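Local coordinates for phenol hydroxylase component phN (Pseudomonas stutzeri, PDB 3U52), which probably forms the diiron oxygenase subunit of a bacterial multicomponent phenol hydroxylase, in which the two iron ions would activate dioxygen to hydroxylate the aromatic ring, at residues D38-K43 against G186-L191; K154-L159 against S489-H494. All blocks are in the same frame, centred on the assembly; numbering follows the deposited sequence.

Contact 1 (D38-K43 against G186-L191)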
# COMPACT_ATOMS: atom_id res chain seq x y z
N ASP A 38 1.77 29.22 35.96
CA ASP A 38 1.89 30.59 36.50
C ASP A 38 3.30 31.18 36.46
O ASP A 38 3.43 32.41 36.39
CB ASP A 38 1.38 30.66 37.95
CG ASP A 38 -0.14 30.50 38.07
OD1 ASP A 38 -0.90 31.41 37.65
OD2 ASP A 38 -0.59 29.47 38.60
N PHE A 39 4.32 30.32 36.53
CA PHE A 39 5.67 30.76 36.84
C PHE A 39 6.38 31.47 35.71
O PHE A 39 7.44 32.00 35.95
CB PHE A 39 6.58 29.64 37.37
CG PHE A 39 7.09 28.69 36.31
CD1 PHE A 39 8.32 28.91 35.65
CD2 PHE A 39 6.33 27.57 35.97
CE1 PHE A 39 8.78 28.03 34.68
CE2 PHE A 39 6.79 26.66 35.03
CZ PHE A 39 8.02 26.86 34.38
N GLU A 40 5.81 31.46 34.49
CA GLU A 40 6.43 32.11 33.32
C GLU A 40 6.01 33.58 33.16
O GLU A 40 6.61 34.33 32.38
CB GLU A 40 6.06 31.33 32.03
CG GLU A 40 6.81 30.01 31.87
CD GLU A 40 6.24 29.17 30.72
OE1 GLU A 40 5.07 28.71 30.81
OE2 GLU A 40 6.96 28.97 29.72
N GLY A 41 4.99 33.99 33.89
CA GLY A 41 4.47 35.34 33.77
C GLY A 41 3.27 35.46 32.88
O GLY A 41 2.69 36.54 32.77
N ILE A 42 2.88 34.37 32.19
CA ILE A 42 1.75 34.45 31.25
C ILE A 42 0.41 34.43 32.00
O ILE A 42 0.24 33.63 32.89
CB ILE A 42 1.78 33.28 30.20
CG1 ILE A 42 3.00 33.46 29.26
CG2 ILE A 42 0.47 33.21 29.45
CD1 ILE A 42 2.86 34.65 28.25
N LYS A 43 -0.52 35.31 31.62
CA LYS A 43 -1.79 35.42 32.31
C LYS A 43 -2.87 34.96 31.36
O LYS A 43 -2.95 35.43 30.22
CB LYS A 43 -2.07 36.86 32.70
CG LYS A 43 -1.00 37.48 33.60
CD LYS A 43 -1.59 38.64 34.44
CE LYS A 43 -0.52 39.36 35.25
NZ LYS A 43 0.37 40.11 34.32
N GLY A 186 9.12 26.30 30.67
CA GLY A 186 7.71 26.05 31.03
C GLY A 186 6.81 25.77 29.81
O GLY A 186 7.30 25.80 28.64
N PRO A 187 5.52 25.46 30.07
CA PRO A 187 4.59 25.03 29.02
C PRO A 187 4.23 26.09 27.95
O PRO A 187 4.16 25.75 26.77
CB PRO A 187 3.34 24.56 29.81
CG PRO A 187 3.46 25.28 31.17
CD PRO A 187 4.92 25.43 31.42
N PHE A 188 4.04 27.35 28.34
CA PHE A 188 3.79 28.39 27.34
C PHE A 188 4.97 28.64 26.40
O PHE A 188 4.76 28.88 25.19
CB PHE A 188 3.28 29.69 27.97
CG PHE A 188 1.90 29.54 28.62
CD1 PHE A 188 1.78 29.53 29.99
CD2 PHE A 188 0.76 29.44 27.84
CE1 PHE A 188 0.52 29.38 30.60
CE2 PHE A 188 -0.52 29.28 28.42
CZ PHE A 188 -0.62 29.25 29.82
N GLU A 189 6.17 28.61 26.96
CA GLU A 189 7.38 28.80 26.12
C GLU A 189 7.57 27.56 25.24
O GLU A 189 7.86 27.69 24.05
CB GLU A 189 8.64 29.09 26.94
CG GLU A 189 9.85 29.37 26.04
CD GLU A 189 11.12 29.74 26.79
OE1 GLU A 189 12.13 29.96 26.11
OE2 GLU A 189 11.15 29.83 28.04
N PHE A 190 7.31 26.39 25.80
CA PHE A 190 7.41 25.15 24.98
C PHE A 190 6.49 25.29 23.75
O PHE A 190 6.94 25.09 22.59
CB PHE A 190 7.06 23.89 25.77
CG PHE A 190 7.06 22.60 24.92
CD1 PHE A 190 8.24 21.94 24.61
CD2 PHE A 190 5.88 22.12 24.38
CE1 PHE A 190 8.23 20.78 23.83
CE2 PHE A 190 5.87 20.97 23.60
CZ PHE A 190 7.05 20.30 23.33
N LEU A 191 5.24 25.66 23.99
CA LEU A 191 4.31 25.85 22.86
C LEU A 191 4.75 26.97 21.90
O LEU A 191 4.66 26.84 20.66
CB LEU A 191 2.88 26.06 23.37
CG LEU A 191 1.90 24.88 23.19
CD1 LEU A 191 2.44 23.43 22.95
CD2 LEU A 191 0.83 24.97 24.22
O HOH W 1 9.56 29.23 30.13

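Contact 2 (K154-L159 against S489-H494). With CU (copper (II) ion), chain J.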
# COMPACT_ATOMS: atom_id res chain seq x y z
N LYS A 154 20.18 -1.16 6.17
CA LYS A 154 20.76 -2.44 5.72
C LYS A 154 21.81 -2.35 4.63
O LYS A 154 22.61 -3.31 4.45
CB LYS A 154 19.65 -3.39 5.27
CG LYS A 154 18.62 -3.59 6.38
CD LYS A 154 17.57 -4.61 5.99
CE LYS A 154 16.46 -4.59 7.02
NZ LYS A 154 15.52 -5.74 6.78
N HIS A 155 21.83 -1.25 3.88
CA HIS A 155 22.66 -1.18 2.67
C HIS A 155 23.70 -0.07 2.66
O HIS A 155 24.54 -0.02 1.74
CB HIS A 155 21.78 -1.06 1.41
CG HIS A 155 21.01 -2.31 1.12
ND1 HIS A 155 21.58 -3.41 0.51
CD2 HIS A 155 19.73 -2.67 1.42
CE1 HIS A 155 20.70 -4.39 0.45
NE2 HIS A 155 19.56 -3.96 0.97
N PHE A 156 23.58 0.85 3.62
CA PHE A 156 24.45 2.04 3.69
C PHE A 156 24.97 2.27 5.13
O PHE A 156 24.38 1.78 6.08
CB PHE A 156 23.72 3.31 3.17
CG PHE A 156 23.32 3.22 1.70
CD1 PHE A 156 24.23 3.52 0.68
CD2 PHE A 156 22.04 2.78 1.35
CE1 PHE A 156 23.87 3.41 -0.67
CE2 PHE A 156 21.64 2.68 0.01
CZ PHE A 156 22.56 3.01 -1.02
N ASN A 157 26.07 3.02 5.28
CA ASN A 157 26.72 3.13 6.59
C ASN A 157 26.18 4.40 7.24
O ASN A 157 25.51 5.17 6.59
CB ASN A 157 28.25 3.12 6.45
CG ASN A 157 28.80 1.73 6.07
OD1 ASN A 157 28.35 0.72 6.61
ND2 ASN A 157 29.74 1.67 5.11
N GLY A 158 26.40 4.57 8.54
CA GLY A 158 26.09 5.81 9.20
C GLY A 158 24.65 5.96 9.68
O GLY A 158 24.30 6.98 10.27
N LEU A 159 23.81 4.95 9.48
CA LEU A 159 22.41 5.03 9.88
C LEU A 159 22.14 4.13 11.08
O LEU A 159 21.01 4.05 11.53
CB LEU A 159 21.48 4.61 8.71
CG LEU A 159 21.45 5.58 7.54
CD1 LEU A 159 21.77 4.89 6.26
CD2 LEU A 159 20.08 6.20 7.47
N SER A 489 34.92 5.54 -0.18
CA SER A 489 34.26 5.02 1.02
C SER A 489 33.63 3.72 0.66
O SER A 489 33.44 3.46 -0.52
CB SER A 489 33.15 5.98 1.46
OG SER A 489 32.20 6.11 0.40
N PRO A 490 33.31 2.88 1.65
CA PRO A 490 32.51 1.66 1.36
C PRO A 490 31.16 1.94 0.71
O PRO A 490 30.77 1.19 -0.21
CB PRO A 490 32.35 1.00 2.72
CG PRO A 490 33.47 1.54 3.55
CD PRO A 490 33.75 2.93 3.05
N ASP A 491 30.46 3.03 1.09
CA ASP A 491 29.22 3.41 0.40
C ASP A 491 29.46 3.62 -1.09
O ASP A 491 28.71 3.04 -1.89
CB ASP A 491 28.60 4.69 0.95
CG ASP A 491 27.69 4.46 2.22
OD1 ASP A 491 27.56 3.32 2.73
OD2 ASP A 491 27.08 5.47 2.68
N GLN A 492 30.48 4.42 -1.48
CA GLN A 492 30.81 4.61 -2.90
C GLN A 492 31.12 3.28 -3.64
O GLN A 492 30.59 3.03 -4.71
CB GLN A 492 31.97 5.59 -3.11
CG GLN A 492 32.18 5.89 -4.59
CD GLN A 492 33.53 6.49 -4.93
OE1 GLN A 492 33.60 7.39 -5.75
NE2 GLN A 492 34.59 5.97 -4.34
N LYS A 493 31.95 2.43 -3.03
CA LYS A 493 32.24 1.10 -3.60
C LYS A 493 31.00 0.19 -3.77
O LYS A 493 30.84 -0.47 -4.79
CB LYS A 493 33.33 0.41 -2.74
CG LYS A 493 34.67 1.26 -2.75
CD LYS A 493 35.81 0.68 -1.88
CE LYS A 493 37.18 1.29 -2.32
NZ LYS A 493 38.31 0.35 -1.97
N HIS A 494 30.13 0.19 -2.76
CA HIS A 494 28.89 -0.58 -2.81
C HIS A 494 27.93 0.00 -3.86
O HIS A 494 27.34 -0.75 -4.66
CB HIS A 494 28.27 -0.56 -1.41
CG HIS A 494 27.19 -1.57 -1.22
ND1 HIS A 494 27.44 -2.92 -1.12
CD2 HIS A 494 25.85 -1.42 -1.08
CE1 HIS A 494 26.30 -3.57 -0.96
NE2 HIS A 494 25.32 -2.69 -0.92
CU CU J . 23.52 -3.08 -0.20
O HOH W 2 27.38 0.68 1.81
O HOH W 3 30.44 4.32 3.68

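Contact 1 (D38-K43 against G186-L191)
I42 lies over one face of the F188 ring: its CG2 methyl sits 3.8 Å from the centroid of that ring and 5° off the normal, a CH-pi contact. I247, from helix 220-250, also packs on both. Beside them E40, its CG anti to the carbonyl carbon (chi1 -75°) and its chain then extended, turns its carboxylate onto the first turn of helix 187-216. Two backbone amides hold it, F188 N at 3.0 Å from E40 OE1 and E189 N at 2.9 Å from E40 OE2, both on the syn side, the second 24° out of the carboxylate plane. This two-pronged grip fixes the rotation of the group, and the helix N-terminus would favour its negative charge. E189 lies close by, but a water donates to both E40 OE2 (2.6 Å) and E189 OE2 (2.7 Å) and accepts from G186 N, while K264 pairs with the other E189 oxygen. F39 CZ, 3.5 Å from G186 CA, and the E40 carboxylate close on the G186 backbone. This is a loop carboxylate, from the type I turn D38-G41, bound by amides of a helix N-terminus with G186 at the N-cap, beside the xenon pocket that F188 and L191 help to line.

Contact 2 (K154-L159 against S489-H494)
With CG beside the backbone N (chi1 -69°) in H155 and anti to it (chi1 -166°) in H494, the two imidazoles converge obliquely on one copper(II) ion. They form a two-histidine metal site between the end of helix 125-155 and the middle of helix 490-498. The bonds are 2.1 Å from H155 ND1 and 2.0 Å from H494 NE2, so one ring binds through its delta nitrogen and the other through its epsilon nitrogen. H85 stacks on the H155 ring, while another protein chain packs on both histidines.

One turn before H494, D491 ties the loop after H155 to the helix. Its OD1 accepts from N157 N at 3.0 Å through the syn lone pair, with a bent N-H...O angle of 146°. OD2 is paired with K98 of helix 94-103, so each oxygen has a partner, and the lysine would offset the negative charge. The same group meets the edge of the F156 ring, D491 CG lying 3.9 Å from F156 CD1 with the two planes almost perpendicular. The N157 side chain runs antiparallel to that of D491, their amide and carboxylate planes nearly parallel, and N157 ND2 comes to 3.6 Å from P490 CB.

S489 caps the helix, its OG accepting from Q492 N at 3.1 Å. Water joins the segments twice: one molecule accepts from N157 ND2 and D491 N, and another donates to H155 O at 2.9 Å and to D491 OD1 at 2.8 Å.

In the fold
Contacts 1 and 2 lie on opposite sides of the chain's centre, with centres 45 Å apart and nearest atoms about 24 Å apart, so they do not touch. Their segments alternate along the sequence. In contact 1 a loop carboxylate takes two N-H groups at a helix start; in contact 2 a helix carboxylate takes one from a loop. One helix of each contact also leads to the diiron centre: helix 125-155 carries the iron ligands E138 and H141, and helix 187-216 carries E199. The copper of contact 2 and the xenon beside contact 1 are sites distinct from those irons.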